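Local coordinates for protein formate-dependent phosphoribosylglycinamide formyltransferase (Mycobacterium tuberculosis H37Rv, PDB 6KHR) that is an enzyme of the ATP-grasp family, built from a parallel N-terminal sheet and a large antiparallel sheet, with two chains in its assembly, at residues M30-A35 and D91-V96; R39-A44 and E327-A332; I229-Q234 and L336-L341. One frame throughout, in Å; residues are numbered along the deposited sequence.

Contact 1. Residues M30-A35 and D91-V96; sequences MLLGSA and DFLVTV
Val94 O is the best-gripped polar atom here, with two approaches from the neighbouring strand. Leu32 N donates to Val94 O over 2.7 Å, nearly straight at 170° and almost along the C=O axis. The second is a weaker CA-H...O contact from Leu31 CA to the same oxygen, at 3.5 Å. The other rungs are Met30 N to Phe92 O (2.9 Å), Val94 N to Met30 O (2.8 Å) and Val96 N to Leu32 O (2.7 Å). This alternation, with Met30 and Leu32 each using both N-H and C=O, is that of a parallel pair; the axes of strand segments 30-32 and 92-95 approach to 4.8 Å at 22°.

Side chains sort onto two faces. On one, Leu31, its CG anti to the carbonyl carbon, sends CD2 to Val94 CB, alongside, and obliquely to Val96 CG2; helix 36-47 covers Leu31, while Ile333 meets Val94. On the other, Leu93 CD1 faces both methyls of Leu32, crossing that side chain obliquely, 3.7 Å from Leu32 CD2, and the Met30 side chain lies alongside Leu93, Met30 SD 4.0 Å from Leu93 CD1.

Leu31 bonds its backbone instead to strand 51-56, so strand 28-32 is central. It adjoins strand 92-95 in a sheet of order 3-2-1-4-5, and past Gly33 the chain enters helix 36-47, as in a Rossmann-like alpha/beta domain.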
loop_
_atom_site.group_PDB
_atom_site.type_symbol
_atom_site.label_atom_id
_atom_site.label_comp_id
_atom_site.label_asym_id
_atom_site.label_seq_id
_atom_site.Cartn_x
_atom_site.Cartn_y
_atom_site.Cartn_z
ATOM N N MET A 30 17.929 7.193 -2.373
ATOM C CA MET A 30 17.707 8.623 -2.245
ATOM C C MET A 30 16.636 9.026 -3.243
ATOM O O MET A 30 16.732 8.699 -4.427
ATOM C CB MET A 30 19.004 9.410 -2.470
ATOM C CG MET A 30 18.867 10.892 -2.224
ATOM S SD MET A 30 20.368 11.835 -2.558
ATOM C CE MET A 30 21.398 11.356 -1.177
ATOM N N LEU A 31 15.622 9.727 -2.764
ATOM C CA LEU A 31 14.475 10.122 -3.572
ATOM C C LEU A 31 14.555 11.616 -3.863
ATOM O O LEU A 31 14.422 12.443 -2.958
ATOM C CB LEU A 31 13.172 9.786 -2.856
ATOM C CG LEU A 31 12.834 8.322 -2.598
ATOM C CD1 LEU A 31 11.522 8.267 -1.874
ATOM C CD2 LEU A 31 12.737 7.563 -3.893
ATOM N N LEU A 32 14.759 11.961 -5.130
ATOM C CA LEU A 32 14.685 13.351 -5.565
ATOM C C LEU A 32 13.215 13.700 -5.788
ATOM O O LEU A 32 12.583 13.235 -6.751
ATOM C CB LEU A 32 15.522 13.563 -6.825
ATOM C CG LEU A 32 17.021 13.882 -6.685
ATOM C CD1 LEU A 32 17.611 13.430 -5.355
ATOM C CD2 LEU A 32 17.819 13.299 -7.844
ATOM N N GLY A 33 12.663 14.492 -4.885
ATOM C CA GLY A 33 11.242 14.782 -4.868
ATOM C C GLY A 33 10.617 14.131 -3.648
ATOM O O GLY A 33 10.961 13.001 -3.276
ATOM N N SER A 34 9.727 14.870 -3.010
ATOM C CA SER A 34 9.094 14.359 -1.782
ATOM C C SER A 34 7.619 14.690 -1.795
ATOM O O SER A 34 7.097 15.014 -0.764
ATOM C CB SER A 34 9.724 14.923 -0.581
ATOM O OG SER A 34 11.037 14.461 -0.479
ATOM N N ALA A 35 6.965 14.468 -2.919
ATOM C CA ALA A 35 5.521 14.734 -3.009
ATOM C C ALA A 35 4.714 13.512 -2.576
ATOM O O ALA A 35 5.239 12.610 -1.982
ATOM C CB ALA A 35 5.165 15.173 -4.394
ATOM N N ASP A 91 23.338 4.405 -2.279
ATOM C CA ASP A 91 23.451 3.278 -3.201
ATOM C C ASP A 91 22.632 3.506 -4.470
ATOM O O ASP A 91 23.106 3.209 -5.580
ATOM C CB ASP A 91 23.004 1.993 -2.516
ATOM C CG ASP A 91 23.667 1.788 -1.181
ATOM O OD1 ASP A 91 24.904 1.673 -1.138
ATOM O OD2 ASP A 91 22.947 1.758 -0.165
ATOM N N PHE A 92 21.402 4.025 -4.328
ATOM C CA PHE A 92 20.521 4.276 -5.462
ATOM C C PHE A 92 20.043 5.716 -5.458
ATOM O O PHE A 92 19.730 6.271 -4.401
ATOM C CB PHE A 92 19.309 3.363 -5.446
ATOM C CG PHE A 92 19.655 1.923 -5.476
ATOM C CD1 PHE A 92 19.905 1.290 -6.677
ATOM C CD2 PHE A 92 19.760 1.202 -4.299
ATOM C CE1 PHE A 92 20.231 -0.043 -6.704
ATOM C CE2 PHE A 92 20.095 -0.126 -4.324
ATOM C CZ PHE A 92 20.325 -0.751 -5.526
ATOM N N LEU A 93 19.962 6.304 -6.653
ATOM C CA LEU A 93 19.496 7.674 -6.847
ATOM C C LEU A 93 18.249 7.661 -7.729
ATOM O O LEU A 93 18.346 7.437 -8.945
ATOM C CB LEU A 93 20.604 8.527 -7.454
ATOM C CG LEU A 93 20.322 10.014 -7.641
ATOM C CD1 LEU A 93 19.819 10.634 -6.345
ATOM C CD2 LEU A 93 21.587 10.730 -8.137
ATOM N N VAL A 94 17.089 7.926 -7.122
ATOM C CA VAL A 94 15.784 7.861 -7.787
ATOM C C VAL A 94 15.218 9.267 -7.977
ATOM O O VAL A 94 15.026 10.011 -7.006
ATOM C CB VAL A 94 14.787 6.997 -6.998
ATOM C CG1 VAL A 94 13.639 6.605 -7.888
ATOM C CG2 VAL A 94 15.457 5.775 -6.468
ATOM N N THR A 95 14.893 9.597 -9.221
ATOM C CA THR A 95 14.381 10.905 -9.599
ATOM C C THR A 95 12.868 10.793 -9.700
ATOM O O THR A 95 12.343 10.190 -10.639
ATOM C CB THR A 95 14.987 11.357 -10.929
ATOM O OG1 THR A 95 16.357 10.941 -11.011
ATOM C CG2 THR A 95 14.923 12.861 -11.050
ATOM N N VAL A 96 12.183 11.389 -8.745
ATOM C CA VAL A 96 10.714 11.237 -8.715
ATOM C C VAL A 96 10.070 12.556 -9.107
ATOM O O VAL A 96 8.879 12.594 -9.158
ATOM C CB VAL A 96 10.253 10.766 -7.331
ATOM C CG1 VAL A 96 8.932 10.049 -7.426
ATOM C CG2 VAL A 96 11.268 9.850 -6.694
#

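Contact 2. Residues R39-A44 and E327-A332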
loop_
_atom_site.group_PDB
_atom_site.type_symbol
_atom_site.label_atom_id
_atom_site.label_comp_id
_atom_site.label_asym_id
_atom_site.label_seq_id
_atom_site.Cartn_x
_atom_site.Cartn_y
_atom_site.Cartn_z
ATOM N N ARG A 39 6.001 9.411 -1.132
ATOM C CA ARG A 39 5.801 8.865 0.208
ATOM C C ARG A 39 5.471 7.378 0.164
ATOM O O ARG A 39 6.012 6.594 0.951
ATOM C CB ARG A 39 4.702 9.629 0.949
ATOM C CG ARG A 39 4.335 8.994 2.284
ATOM C CD ARG A 39 3.130 9.633 2.977
ATOM N NE ARG A 39 2.750 8.874 4.170
ATOM C CZ ARG A 39 1.766 7.977 4.205
ATOM N NH1 ARG A 39 1.041 7.735 3.113
ATOM N NH2 ARG A 39 1.498 7.328 5.333
ATOM N N GLU A 40 4.598 6.975 -0.751
ATOM C CA GLU A 40 4.226 5.570 -0.845
ATOM C C GLU A 40 5.416 4.721 -1.289
ATOM O O GLU A 40 5.698 3.673 -0.697
ATOM C CB GLU A 40 3.033 5.417 -1.802
ATOM C CG GLU A 40 1.868 6.346 -1.498
ATOM C CD GLU A 40 0.982 5.840 -0.362
ATOM O OE1 GLU A 40 0.924 4.607 -0.163
ATOM O OE2 GLU A 40 0.345 6.670 0.330
ATOM N N LEU A 41 6.123 5.165 -2.336
ATOM C CA LEU A 41 7.364 4.515 -2.724
ATOM C C LEU A 41 8.294 4.349 -1.527
ATOM O O LEU A 41 8.976 3.324 -1.400
ATOM C CB LEU A 41 8.054 5.320 -3.841
ATOM C CG LEU A 41 9.427 4.797 -4.282
ATOM C CD1 LEU A 41 9.322 3.335 -4.664
ATOM C CD2 LEU A 41 10.111 5.609 -5.417
ATOM N N ALA A 42 8.311 5.330 -0.627
ATOM C CA ALA A 42 9.235 5.276 0.496
ATOM C C ALA A 42 8.801 4.220 1.503
ATOM O O ALA A 42 9.639 3.512 2.083
ATOM C CB ALA A 42 9.339 6.653 1.145
ATOM N N ILE A 43 7.495 4.106 1.728
ATOM C CA ILE A 43 6.980 3.021 2.549
ATOM C C ILE A 43 7.358 1.692 1.921
ATOM O O ILE A 43 7.937 0.819 2.576
ATOM C CB ILE A 43 5.455 3.161 2.717
ATOM C CG1 ILE A 43 5.118 4.321 3.649
ATOM C CG2 ILE A 43 4.822 1.850 3.173
ATOM C CD1 ILE A 43 3.646 4.747 3.559
ATOM N N ALA A 44 7.076 1.542 0.624
ATOM C CA ALA A 44 7.378 0.293 -0.066
ATOM C C ALA A 44 8.838 -0.090 0.123
ATOM O O ALA A 44 9.140 -1.217 0.525
ATOM C CB ALA A 44 7.031 0.410 -1.546
ATOM N N GLU A 327 4.944 -0.452 -5.204
ATOM C CA GLU A 327 5.679 -1.664 -4.868
ATOM C C GLU A 327 6.500 -2.132 -6.062
ATOM O O GLU A 327 7.640 -2.577 -5.903
ATOM C CB GLU A 327 4.709 -2.745 -4.373
ATOM C CG GLU A 327 3.901 -2.286 -3.130
ATOM C CD GLU A 327 2.765 -3.232 -2.679
ATOM O OE1 GLU A 327 1.939 -3.685 -3.517
ATOM O OE2 GLU A 327 2.680 -3.494 -1.456
ATOM N N LEU A 328 5.975 -1.976 -7.279
ATOM C CA LEU A 328 6.785 -2.338 -8.440
ATOM C C LEU A 328 8.027 -1.451 -8.554
ATOM O O LEU A 328 9.135 -1.949 -8.810
ATOM C CB LEU A 328 5.948 -2.276 -9.717
ATOM C CG LEU A 328 4.751 -3.222 -9.851
ATOM C CD1 LEU A 328 3.897 -2.794 -11.047
ATOM C CD2 LEU A 328 5.190 -4.693 -9.990
ATOM N N GLN A 329 7.881 -0.141 -8.349
ATOM C CA GLN A 329 9.068 0.688 -8.486
ATOM C C GLN A 329 10.017 0.541 -7.304
ATOM O O GLN A 329 11.225 0.728 -7.474
ATOM C CB GLN A 329 8.699 2.150 -8.725
ATOM C CG GLN A 329 7.743 2.729 -7.751
ATOM C CD GLN A 329 7.338 4.140 -8.124
ATOM O OE1 GLN A 329 6.647 4.819 -7.360
ATOM N NE2 GLN A 329 7.770 4.589 -9.300
ATOM N N ALA A 330 9.525 0.165 -6.125
ATOM C CA ALA A 330 10.468 -0.218 -5.083
ATOM C C ALA A 330 11.272 -1.444 -5.507
ATOM O O ALA A 330 12.501 -1.462 -5.372
ATOM C CB ALA A 330 9.747 -0.462 -3.760
ATOM N N ARG A 331 10.606 -2.464 -6.065
ATOM C CA ARG A 331 11.343 -3.663 -6.480
ATOM C C ARG A 331 12.272 -3.388 -7.662
ATOM O O ARG A 331 13.397 -3.914 -7.698
ATOM C CB ARG A 331 10.381 -4.802 -6.801
ATOM C CG ARG A 331 9.584 -5.248 -5.603
ATOM C CD ARG A 331 8.841 -6.556 -5.875
ATOM N NE ARG A 331 8.004 -6.960 -4.748
ATOM C CZ ARG A 331 7.536 -8.192 -4.559
ATOM N NH1 ARG A 331 7.822 -9.160 -5.425
ATOM N NH2 ARG A 331 6.784 -8.458 -3.502
ATOM N N ALA A 332 11.843 -2.537 -8.611
ATOM C CA ALA A 332 12.671 -2.220 -9.783
ATOM C C ALA A 332 13.935 -1.460 -9.395
ATOM O O ALA A 332 15.023 -1.758 -9.896
ATOM C CB ALA A 332 11.865 -1.406 -10.798
#
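The guanidinium of Arg39 has Ile43 CD1 over the centre of one face, 3.7 Å above the plane. Two of its nitrogens have partners: Arg39 NH1 forms a salt bridge with Glu40 OE2 at 3.1 Å, and NH2 hydrogen-bonds to Gln46 OE1 of the second subunit. Arg39 and Ile43 are turned to that subunit, where Ile43 packs on its counterpart Ile43.

The flat carboxamide of Gln329 lies against Leu41. Gln329 starts from the crowded position between backbone N and carbonyl carbon (chi1 52°) and then extends, so that it crosses Leu41 obliquely, with Gln329 OE1 3.8 Å from Leu41 CB. Leu41 CG is anti to its backbone N (chi1 176°); this carries Leu41 CD1 over to Gln329 CG, at 3.5 Å, and on to the methyl of Ala330. Beside it, Ala44 CB meets Ala330 CB at 3.6 Å. Small alanines at this point are consistent with the close approach of the segment axes, 8.4 Å, at -58°; Ala44 CB also meets Glu327 CA. The Glu327 carboxylate binds Arg319 of the second subunit and Ser324 N.

This is apolar helix-helix packing beside the dimer interface. It joins the helix after the first strand of the N-terminal alpha/beta domain to helix 325-334, with Leu41 also on Ile333, whereas Ala42 faces strand 28-32 and helix 62-66 through Leu31 and Ile66.

Contact 3. Residues I229-Q234 and L336-L341; sequences IVVCSQ and LAVDTL
Ser233 sits near the end of strand 224-235, part of the large antiparallel sheet of the ATP-grasp fold, and its side chain reaches across to the extended loop 336-341. Followed outward, Ser233 CB passes 3.4 Å from Leu336 O. The hydroxyl is anti to the backbone N (chi1 -173°), which brings Ser233 OG to 2.7 Å from the same Leu336 O, to which it donates a hydrogen bond. The approach is bent: the C=O...donor angle is 131°, and the hydroxyl stands 32° out of the carbonyl plane rather than on a lone pair.

Two residues back along the strand, Val231 points to the same side and makes the apolar half of the contact. Its CG1, anti to the backbone N, meets Val338 CG2 tip to tip at 3.6 Å. That Val338 methyl occupies the crowded position between its own backbone N and carbonyl carbon. Leu328 of helix 325-334 packs on both valines, so sheet, helix and loop meet at this apolar cluster.

The loop lies over one face of the sheet and adds no strand to it. The evidence is that the strand's backbone is already paired on its two flanks, Val231 with Glu242 and Cys232 with Gly288, while Val230 and Cys232 turn the alternate side chains to helix 267-284. Farther along, Thr340 OG1 bonds to Phe243 O of the adjacent strand. Leu375 of the second subunit packs on Leu336 and Ala337, placing the start of the loop at the dimer contact.

Beyond the valines, Asp339 forms a salt bridge to Arg322 through OD2 and closes an Asx turn through OD1, which accepts Leu341 N at 3.2 Å from above the carboxylate plane.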
loop_
_atom_site.group_PDB
_atom_site.type_symbol
_atom_site.label_atom_id
_atom_site.label_comp_id
_atom_site.label_asym_id
_atom_site.label_seq_id
_atom_site.Cartn_x
_atom_site.Cartn_y
_atom_site.Cartn_z
ATOM N N ILE A 229 1.734 0.765 -18.155
ATOM C CA ILE A 229 2.792 0.751 -17.161
ATOM C C ILE A 229 3.734 -0.366 -17.532
ATOM O O ILE A 229 3.321 -1.531 -17.564
ATOM C CB ILE A 229 2.258 0.526 -15.743
ATOM C CG1 ILE A 229 1.317 1.650 -15.313
ATOM C CG2 ILE A 229 3.455 0.431 -14.781
ATOM C CD1 ILE A 229 2.007 2.933 -15.069
ATOM N N VAL A 230 4.996 -0.011 -17.793
ATOM C CA VAL A 230 6.035 -0.970 -18.128
ATOM C C VAL A 230 7.048 -0.992 -16.993
ATOM O O VAL A 230 7.458 0.059 -16.481
ATOM C CB VAL A 230 6.710 -0.623 -19.464
ATOM C CG1 VAL A 230 7.717 -1.666 -19.780
ATOM C CG2 VAL A 230 5.680 -0.511 -20.569
ATOM N N VAL A 231 7.432 -2.198 -16.591
ATOM C CA VAL A 231 8.323 -2.430 -15.468
ATOM C C VAL A 231 9.548 -3.138 -15.998
ATOM O O VAL A 231 9.427 -4.187 -16.642
ATOM C CB VAL A 231 7.660 -3.297 -14.381
ATOM C CG1 VAL A 231 8.642 -3.542 -13.214
ATOM C CG2 VAL A 231 6.327 -2.698 -13.924
ATOM N N CYS A 232 10.721 -2.588 -15.703
ATOM C CA CYS A 232 11.994 -3.194 -16.068
ATOM C C CYS A 232 12.780 -3.429 -14.790
ATOM O O CYS A 232 13.143 -2.478 -14.088
ATOM C CB CYS A 232 12.755 -2.296 -17.030
ATOM S SG CYS A 232 11.769 -1.933 -18.461
ATOM N N SER A 233 13.034 -4.694 -14.479
ATOM C CA SER A 233 13.860 -5.009 -13.332
ATOM C C SER A 233 14.754 -6.182 -13.684
ATOM O O SER A 233 14.853 -6.602 -14.840
ATOM C CB SER A 233 13.012 -5.306 -12.091
ATOM O OG SER A 233 13.852 -5.452 -10.959
ATOM N N GLN A 234 15.433 -6.692 -12.673
ATOM C CA GLN A 234 16.133 -7.955 -12.768
ATOM C C GLN A 234 15.329 -8.984 -11.983
ATOM O O GLN A 234 14.731 -8.662 -10.951
ATOM C CB GLN A 234 17.570 -7.830 -12.237
ATOM C CG GLN A 234 18.677 -7.925 -13.331
ATOM C CD GLN A 234 18.852 -6.649 -14.168
ATOM O OE1 GLN A 234 18.510 -6.610 -15.354
ATOM N NE2 GLN A 234 19.411 -5.611 -13.553
ATOM N N LEU A 336 14.850 -6.377 -7.980
ATOM C CA LEU A 336 14.199 -7.595 -7.542
ATOM C C LEU A 336 13.112 -8.010 -8.537
ATOM O O LEU A 336 12.652 -7.216 -9.362
ATOM C CB LEU A 336 13.608 -7.394 -6.139
ATOM C CG LEU A 336 14.621 -6.884 -5.107
ATOM C CD1 LEU A 336 13.927 -6.389 -3.833
ATOM C CD2 LEU A 336 15.647 -7.967 -4.776
ATOM N N ALA A 337 12.697 -9.271 -8.434
ATOM C CA ALA A 337 11.675 -9.826 -9.311
ATOM C C ALA A 337 10.325 -9.147 -9.110
ATOM O O ALA A 337 9.991 -8.673 -8.018
ATOM C CB ALA A 337 11.532 -11.326 -9.069
ATOM N N VAL A 338 9.542 -9.105 -10.188
ATOM C CA VAL A 338 8.204 -8.531 -10.155
ATOM C C VAL A 338 7.260 -9.395 -10.975
ATOM O O VAL A 338 7.676 -10.220 -11.787
ATOM C CB VAL A 338 8.157 -7.076 -10.679
ATOM C CG1 VAL A 338 8.894 -6.130 -9.751
ATOM C CG2 VAL A 338 8.713 -6.992 -12.085
ATOM N N ASP A 339 5.969 -9.200 -10.730
ATOM C CA ASP A 339 4.905 -9.697 -11.582
ATOM C C ASP A 339 3.896 -8.571 -11.715
ATOM O O ASP A 339 3.973 -7.570 -11.001
ATOM C CB ASP A 339 4.251 -10.978 -11.027
ATOM C CG ASP A 339 3.497 -10.752 -9.694
ATOM O OD1 ASP A 339 2.529 -9.960 -9.658
ATOM O OD2 ASP A 339 3.860 -11.397 -8.680
ATOM N N THR A 340 2.933 -8.748 -12.619
ATOM C CA THR A 340 1.919 -7.742 -12.886
ATOM C C THR A 340 0.512 -8.310 -12.725
ATOM O O THR A 340 -0.435 -7.807 -13.326
ATOM C CB THR A 340 2.109 -7.123 -14.275
ATOM O OG1 THR A 340 2.127 -8.145 -15.289
ATOM C CG2 THR A 340 3.400 -6.319 -14.327
ATOM N N LEU A 341 0.349 -9.305 -11.855
ATOM C CA LEU A 341 -0.963 -9.885 -11.582
ATOM C C LEU A 341 -1.950 -8.845 -11.059
ATOM O O LEU A 341 -1.610 -8.005 -10.226
ATOM C CB LEU A 341 -0.839 -11.015 -10.563
ATOM C CG LEU A 341 0.230 -12.077 -10.856
ATOM C CD1 LEU A 341 0.447 -12.986 -9.644
ATOM C CD2 LEU A 341 -0.139 -12.889 -12.085
#

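Helix 325-334 connects the three contacts. Contacts 1 and 2 have centres about 11 Å apart and touch where the helix following strand 28-32 packs back on it: Leu31 CD2 meets Leu41 CD2 at 3.6 Å, and Leu31 CD1 also meets Ala42 CB. Contacts 2 and 3, centres about 12 Å apart, share a polar link as well: Arg331 O probably accepts a hydrogen bond from Leu336 N (2.9 Å), and Arg331 CB packs on Val338 CG1 at 3.6 Å. Contact 2 touches both other contacts and so links them, although they do not touch each other; the nearest atoms of contacts 1 and 3 are about 8 Å apart. Contacts 2 and 3 both meet the second subunit.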